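Local coordinates for salt-tolerant glutaminase (Micrococcus luteus, PDB 3AGD), which hydrolyses L-glutamine to L-glutamate and ammonia in a salt-tolerant manner, at the interface of chains A and B. Coordinates in Å, arbitrary orientation; residue numbers count along the deposited sequence, not the author numbering. Chains: chain A/B, Salt-tolerant glutaminase.

Contact 1: the interface of chains A and B. Residues chain A 3, 5, 45, 51; chain B 337, 341, 344-345.
A:His51 and A:His3 each offer a ring N-H to a carboxylate on helix 337-348 of chain B. A:His51 NE2 donates to B:Glu341 OE2 at 3.0 Å. The bond is nearly straight, 174° at the hydrogen, and the oxygen lies in the ring plane. A:His3 NE2 donates to B:Asp345 OD2 at 2.8 Å, but this bond is bent. The A:His3 ring is fixed from its other nitrogen, ND1, which accepts the backbone N-H of A:Ile5 at 3.2 Å. A:His51 CE1 lies over one face of that ring. The tight part is apolar: A:Ile5 CD1 presses on B:Glu341 CG at 3.4 Å, and A:His3 CE1 meets B:Leu344 CB at 3.5 Å. A:Ile5 CD1 also touches B:Phe337 CZ more lightly, at 3.9 Å. B:Glu341 bends at chi2 (-74°), which turns its carboxylate toward A:His51. The looser side is at A:Thr45, whose methyl CG2 rests 3.7 Å from B:Glu341 CD. Were A:His3 an alanine, B:Asp345 OD2 would probably lose this donor and a gap would open beside B:Leu344. The site joins the N-terminal end of chain A and strand 50-54 to a helix in the STAS region of chain B.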
loop_
_atom_site.group_PDB
_atom_site.type_symbol
_atom_site.label_atom_id
_atom_site.label_comp_id
_atom_site.label_asym_id
_atom_site.label_seq_id
_atom_site.Cartn_x
_atom_site.Cartn_y
_atom_site.Cartn_z
ATOM N N HIS A 3 26.398 -9.655 -1.893
ATOM C CA HIS A 3 24.985 -9.409 -2.149
ATOM C C HIS A 3 24.858 -8.632 -3.454
ATOM O O HIS A 3 25.539 -7.633 -3.656
ATOM C CB HIS A 3 24.389 -8.609 -0.995
ATOM C CG HIS A 3 22.908 -8.759 -0.859
ATOM N ND1 HIS A 3 22.025 -8.328 -1.824
ATOM C CD2 HIS A 3 22.157 -9.313 0.121
ATOM C CE1 HIS A 3 20.791 -8.612 -1.444
ATOM N NE2 HIS A 3 20.845 -9.209 -0.267
ATOM N N ILE A 5 22.343 -6.723 -4.599
ATOM C CA ILE A 5 21.689 -5.419 -4.510
ATOM C C ILE A 5 22.662 -4.239 -4.431
ATOM O O ILE A 5 22.438 -3.210 -5.065
ATOM C CB ILE A 5 20.679 -5.377 -3.338
ATOM C CG1 ILE A 5 19.504 -6.306 -3.663
ATOM C CG2 ILE A 5 20.155 -3.950 -3.128
ATOM C CD1 ILE A 5 18.434 -6.347 -2.611
ATOM N N THR A 45 16.487 -2.365 4.744
ATOM C CA THR A 45 15.422 -3.358 4.722
ATOM C C THR A 45 14.902 -3.712 6.111
ATOM O O THR A 45 15.526 -3.388 7.123
ATOM C CB THR A 45 15.918 -4.652 4.070
ATOM O OG1 THR A 45 17.031 -5.157 4.819
ATOM C CG2 THR A 45 16.357 -4.396 2.641
ATOM N N HIS A 51 21.993 -1.828 2.171
ATOM C CA HIS A 51 22.693 -1.927 0.898
ATOM C C HIS A 51 22.905 -0.514 0.366
ATOM O O HIS A 51 21.944 0.241 0.219
ATOM C CB HIS A 51 21.859 -2.738 -0.104
ATOM C CG HIS A 51 21.348 -4.038 0.440
ATOM N ND1 HIS A 51 22.175 -4.991 0.994
ATOM C CD2 HIS A 51 20.093 -4.545 0.508
ATOM C CE1 HIS A 51 21.452 -6.029 1.380
ATOM N NE2 HIS A 51 20.186 -5.784 1.096
ATOM N N PHE B 337 10.277 -8.561 -5.040
ATOM C CA PHE B 337 11.494 -7.939 -4.526
ATOM C C PHE B 337 11.742 -8.242 -3.045
ATOM O O PHE B 337 12.819 -8.701 -2.669
ATOM C CB PHE B 337 11.473 -6.419 -4.701
ATOM C CG PHE B 337 12.669 -5.742 -4.097
ATOM C CD1 PHE B 337 13.876 -5.685 -4.790
ATOM C CD2 PHE B 337 12.619 -5.248 -2.797
ATOM C CE1 PHE B 337 15.009 -5.154 -4.199
ATOM C CE2 PHE B 337 13.750 -4.713 -2.193
ATOM C CZ PHE B 337 14.951 -4.669 -2.896
ATOM N N GLU B 341 14.933 -10.424 -1.874
ATOM C CA GLU B 341 15.977 -9.723 -1.136
ATOM C C GLU B 341 16.344 -10.543 0.094
ATOM O O GLU B 341 17.525 -10.715 0.410
ATOM C CB GLU B 341 15.484 -8.332 -0.713
ATOM C CG GLU B 341 16.526 -7.421 -0.056
ATOM C CD GLU B 341 16.861 -7.811 1.372
ATOM O OE1 GLU B 341 15.932 -8.187 2.123
ATOM O OE2 GLU B 341 18.050 -7.721 1.758
ATOM N N LEU B 344 18.408 -13.584 -0.734
ATOM C CA LEU B 344 19.802 -13.246 -0.995
ATOM C C LEU B 344 20.562 -13.062 0.316
ATOM O O LEU B 344 21.726 -13.445 0.424
ATOM C CB LEU B 344 19.892 -11.974 -1.844
ATOM C CG LEU B 344 19.431 -12.150 -3.293
ATOM C CD1 LEU B 344 19.361 -10.800 -3.998
ATOM C CD2 LEU B 344 20.393 -13.090 -4.014
ATOM N N ASP B 345 19.897 -12.482 1.311
ATOM C CA ASP B 345 20.512 -12.268 2.620
ATOM C C ASP B 345 20.905 -13.616 3.216
ATOM O O ASP B 345 21.972 -13.750 3.821
ATOM C CB ASP B 345 19.533 -11.574 3.574
ATOM C CG ASP B 345 19.303 -10.109 3.229
ATOM O OD1 ASP B 345 18.407 -9.491 3.845
ATOM O OD2 ASP B 345 20.016 -9.574 2.357
#

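Contact 2: the interface of chains A and B. Residues chain A 344, 424, 427, 431; chain B 2-4, 7.
B:Asp7 OD1 is gripped by both terminal nitrogens of A:Arg431. A:Arg431 NH1 and NH2 each donate to B:Asp7 OD1 at 2.7 Å, end-on, and the charged pair forms a salt bridge. NH2 meets the anti lone pair, while NH1 comes from above the carboxylate plane. The two flat groups are turned 50° apart. A:Arg431 NH1 also donates to the backbone O of B:Arg2 at 2.7 Å, though B:Arg2 is poorly ordered. On its own side, A:Arg431 NE donates to A:Glu427 OE2 at 2.6 Å, a salt bridge along helix 419-434. This bond helps to fix the rotation of the guanidinium. The A:Arg431 chain runs extended from CG to NE (chi2 -176°, chi3 173°), and this carries its head across to chain B. B:Pro4 CB lies over the centre of one guanidinium face. The B:Arg2 guanidinium covers the other, but its close approach is doubtful. The two nearby acids are likely to offset the positive charges. Beside this polar cluster the contact turns apolar. The B:Pro4 ring opens helix 4-16 and wedges between A:Leu344 and A:Glu427. A:Glu427 CG slides past B:Pro4 CB at 3.6 Å. The B:His3 ring crosses A:Leu344 at about a right angle, with B:His3 CE1 at 3.5 Å from A:Leu344 CB. A:Leu344 CD1 meets B:Pro4 CG, the outer corner of the ring, at 3.3 Å, tighter than usual carbon packing.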
loop_
_atom_site.group_PDB
_atom_site.type_symbol
_atom_site.label_atom_id
_atom_site.label_comp_id
_atom_site.label_asym_id
_atom_site.label_seq_id
_atom_site.Cartn_x
_atom_site.Cartn_y
_atom_site.Cartn_z
ATOM N N LEU A 344 -8.166 -18.806 9.873
ATOM C CA LEU A 344 -9.558 -19.148 10.129
ATOM C C LEU A 344 -10.113 -20.032 9.009
ATOM O O LEU A 344 -10.947 -20.909 9.254
ATOM C CB LEU A 344 -10.402 -17.881 10.262
ATOM C CG LEU A 344 -10.120 -17.061 11.523
ATOM C CD1 LEU A 344 -10.981 -15.802 11.513
ATOM C CD2 LEU A 344 -10.413 -17.907 12.763
ATOM N N LEU A 424 -8.992 -12.696 16.311
ATOM C CA LEU A 424 -9.601 -13.609 15.352
ATOM C C LEU A 424 -9.223 -15.063 15.631
ATOM O O LEU A 424 -10.082 -15.940 15.626
ATOM C CB LEU A 424 -9.196 -13.230 13.922
ATOM C CG LEU A 424 -9.798 -11.925 13.390
ATOM C CD1 LEU A 424 -9.204 -11.583 12.027
ATOM C CD2 LEU A 424 -11.309 -12.078 13.286
ATOM N N GLU A 427 -10.872 -16.505 18.790
ATOM C CA GLU A 427 -12.271 -16.821 18.518
ATOM C C GLU A 427 -12.369 -18.136 17.748
ATOM O O GLU A 427 -13.223 -18.975 18.036
ATOM C CB GLU A 427 -12.911 -15.696 17.702
ATOM C CG GLU A 427 -14.345 -15.960 17.252
ATOM C CD GLU A 427 -15.311 -16.121 18.415
ATOM O OE1 GLU A 427 -15.249 -15.310 19.360
ATOM O OE2 GLU A 427 -16.143 -17.049 18.377
ATOM N N ARG A 431 -14.276 -21.668 19.040
ATOM C CA ARG A 431 -15.271 -22.360 18.235
ATOM C C ARG A 431 -14.870 -23.804 17.965
ATOM O O ARG A 431 -15.714 -24.699 17.990
ATOM C CB ARG A 431 -15.500 -21.597 16.927
ATOM C CG ARG A 431 -16.061 -20.201 17.172
ATOM C CD ARG A 431 -16.387 -19.435 15.903
ATOM N NE ARG A 431 -17.058 -18.183 16.247
ATOM C CZ ARG A 431 -17.789 -17.459 15.406
ATOM N NH1 ARG A 431 -17.948 -17.852 14.150
ATOM N NH2 ARG A 431 -18.384 -16.352 15.835
ATOM N N ARG B 2 -18.381 -22.170 12.757
ATOM C CA ARG B 2 -18.670 -21.207 11.704
ATOM C C ARG B 2 -17.532 -20.188 11.665
ATOM O O ARG B 2 -16.887 -19.919 12.680
ATOM C CB ARG B 2 -20.008 -20.502 11.952
ATOM C CG ARG B 2 -20.182 -19.905 13.339
ATOM C CD ARG B 2 -20.986 -20.829 14.249
ATOM N NE ARG B 2 -21.346 -20.195 15.520
ATOM C CZ ARG B 2 -20.482 -19.870 16.480
ATOM N NH1 ARG B 2 -19.191 -20.116 16.331
ATOM N NH2 ARG B 2 -20.912 -19.291 17.594
ATOM N N HIS B 3 -17.276 -19.637 10.483
ATOM C CA HIS B 3 -16.214 -18.659 10.306
ATOM C C HIS B 3 -16.581 -17.394 11.077
ATOM O O HIS B 3 -17.713 -16.921 10.999
ATOM C CB HIS B 3 -16.057 -18.356 8.815
ATOM C CG HIS B 3 -14.695 -17.860 8.437
ATOM N ND1 HIS B 3 -14.213 -16.631 8.830
ATOM C CD2 HIS B 3 -13.715 -18.435 7.703
ATOM C CE1 HIS B 3 -12.992 -16.470 8.352
ATOM N NE2 HIS B 3 -12.665 -17.549 7.664
ATOM N N PRO B 4 -15.635 -16.834 11.848
ATOM C CA PRO B 4 -16.013 -15.621 12.580
ATOM C C PRO B 4 -16.153 -14.328 11.772
ATOM O O PRO B 4 -16.781 -13.378 12.239
ATOM C CB PRO B 4 -14.952 -15.530 13.686
ATOM C CG PRO B 4 -13.787 -16.235 13.124
ATOM C CD PRO B 4 -14.391 -17.409 12.386
ATOM N N ASP B 7 -19.747 -13.506 10.792
ATOM C CA ASP B 7 -20.470 -13.117 12.001
ATOM C C ASP B 7 -20.198 -11.657 12.333
ATOM O O ASP B 7 -21.089 -10.936 12.779
ATOM C CB ASP B 7 -20.061 -14.009 13.177
ATOM C CG ASP B 7 -20.600 -15.420 13.050
ATOM O OD1 ASP B 7 -20.150 -16.301 13.813
ATOM O OD2 ASP B 7 -21.479 -15.650 12.191
#

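Contact 3: the interface of chains A and B. Residues chain A 5, 301-302, 304; chain B 337, 420, 424.
A:Phe302 and B:Phe337 form the apolar centre. The B:Phe337 ring presents its CD1-CE1 side to one face of the A:Phe302 ring. B:Phe337 CE1 stands 3.4 Å above the plane of the A:Phe302 ring, over its centre. B:Phe337 CD1 reaches A:Phe302 CG, also at 3.4 Å. With CG anti to the backbone N (chi1 176°), the B:Phe337 ring projects from the start of helix 337-348 into chain A. There it is held from more than one direction. A:Leu304 CD2 packs against B:Phe337 CD2 at 3.6 Å and also touches CB. Its other methyl, CD1, lies farther off, over one face of the ring near the rim. A:Ile5 closes the CZ end. These neighbours probably limit how far the ring can turn. Farther out, helix 419-433 of chain B adds two branched residues. B:Val420 turns both methyls toward the backbone of chain A. B:Val420 CG1 lies 3.9 Å from A:Phe302 CA, and B:Val420 CG2 lies 3.7 Å from the carbonyl O of A:Asp301. B:Leu424 sits more loosely: B:Leu424 CD2 is 4.4 Å from A:Phe302 CE2. A:Asp301 ends helix 289-301, and the chain then runs in a loop through A:Phe302 and A:Leu304. At the polar rim the two backbones are linked through water 1. The backbone N of B:Phe337 lies 2.9 Å from the O of water 1, and that water O lies 2.6 Å from the carbonyl O of A:Phe302.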
loop_
_atom_site.group_PDB
_atom_site.type_symbol
_atom_site.label_atom_id
_atom_site.label_comp_id
_atom_site.label_asym_id
_atom_site.label_seq_id
_atom_site.Cartn_x
_atom_site.Cartn_y
_atom_site.Cartn_z
ATOM N N ILE A 5 22.343 -6.723 -4.599
ATOM C CA ILE A 5 21.689 -5.419 -4.510
ATOM C C ILE A 5 22.662 -4.239 -4.431
ATOM O O ILE A 5 22.438 -3.210 -5.065
ATOM C CB ILE A 5 20.679 -5.377 -3.338
ATOM C CG1 ILE A 5 19.504 -6.306 -3.663
ATOM C CG2 ILE A 5 20.155 -3.950 -3.128
ATOM C CD1 ILE A 5 18.434 -6.347 -2.611
ATOM N N ASP A 301 12.892 -0.936 -11.882
ATOM C CA ASP A 301 13.802 -2.076 -11.941
ATOM C C ASP A 301 13.453 -3.198 -10.973
ATOM O O ASP A 301 13.600 -4.373 -11.297
ATOM C CB ASP A 301 15.240 -1.625 -11.680
ATOM C CG ASP A 301 15.764 -0.715 -12.764
ATOM O OD1 ASP A 301 15.228 -0.783 -13.889
ATOM O OD2 ASP A 301 16.717 0.053 -12.499
ATOM N N PHE A 302 12.999 -2.834 -9.782
ATOM C CA PHE A 302 12.647 -3.821 -8.775
ATOM C C PHE A 302 11.139 -4.042 -8.708
ATOM O O PHE A 302 10.656 -4.831 -7.892
ATOM C CB PHE A 302 13.174 -3.365 -7.411
ATOM C CG PHE A 302 14.672 -3.444 -7.279
ATOM C CD1 PHE A 302 15.368 -2.501 -6.526
ATOM C CD2 PHE A 302 15.384 -4.488 -7.866
ATOM C CE1 PHE A 302 16.754 -2.596 -6.356
ATOM C CE2 PHE A 302 16.774 -4.594 -7.702
ATOM C CZ PHE A 302 17.456 -3.648 -6.946
ATOM N N LEU A 304 8.773 -2.158 -7.586
ATOM C CA LEU A 304 8.312 -1.795 -6.257
ATOM C C LEU A 304 7.180 -0.782 -6.417
ATOM O O LEU A 304 7.229 0.086 -7.291
ATOM C CB LEU A 304 9.463 -1.184 -5.450
ATOM C CG LEU A 304 10.549 -2.170 -5.010
ATOM C CD1 LEU A 304 11.730 -1.430 -4.409
ATOM C CD2 LEU A 304 9.962 -3.135 -3.989
ATOM N N PHE B 337 10.277 -8.561 -5.040
ATOM C CA PHE B 337 11.494 -7.939 -4.526
ATOM C C PHE B 337 11.742 -8.242 -3.045
ATOM O O PHE B 337 12.819 -8.701 -2.669
ATOM C CB PHE B 337 11.473 -6.419 -4.701
ATOM C CG PHE B 337 12.669 -5.742 -4.097
ATOM C CD1 PHE B 337 13.876 -5.685 -4.790
ATOM C CD2 PHE B 337 12.619 -5.248 -2.797
ATOM C CE1 PHE B 337 15.009 -5.154 -4.199
ATOM C CE2 PHE B 337 13.750 -4.713 -2.193
ATOM C CZ PHE B 337 14.951 -4.669 -2.896
ATOM N N VAL B 420 11.338 -10.020 -11.399
ATOM C CA VAL B 420 12.339 -9.395 -10.541
ATOM C C VAL B 420 12.898 -10.443 -9.580
ATOM O O VAL B 420 14.112 -10.559 -9.404
ATOM C CB VAL B 420 11.732 -8.238 -9.725
ATOM C CG1 VAL B 420 12.755 -7.707 -8.724
ATOM C CG2 VAL B 420 11.284 -7.129 -10.668
ATOM N N LEU B 424 16.816 -11.813 -9.446
ATOM C CA LEU B 424 17.602 -11.703 -8.219
ATOM C C LEU B 424 18.092 -13.054 -7.700
ATOM O O LEU B 424 19.253 -13.194 -7.311
ATOM C CB LEU B 424 16.799 -10.998 -7.124
ATOM C CG LEU B 424 16.627 -9.483 -7.251
ATOM C CD1 LEU B 424 15.830 -8.953 -6.067
ATOM C CD2 LEU B 424 17.988 -8.826 -7.300
HETATM O O HOH W 1 9.220 -6.931 -7.223
#

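Contacts 1 and 3 adjoin, with C-alpha centres about 9 Å apart, and share A:Ile5 and B:Phe337. Together they make one continuous patch. The C-alpha centre of contact 2 lies about 38 Å from those of both. It uses the same elements with the chains exchanged: the N-terminal segment and helix 4-16 come from chain B, and the helices starting at 337 and 419 from chain A. The interface is two-fold symmetric, so every contact has a twin. Each chain thus lends its STAS-region helices to the N-terminal segment and glutaminase part of the other. The protein is a homotetramer, and this pair probably represents half of it.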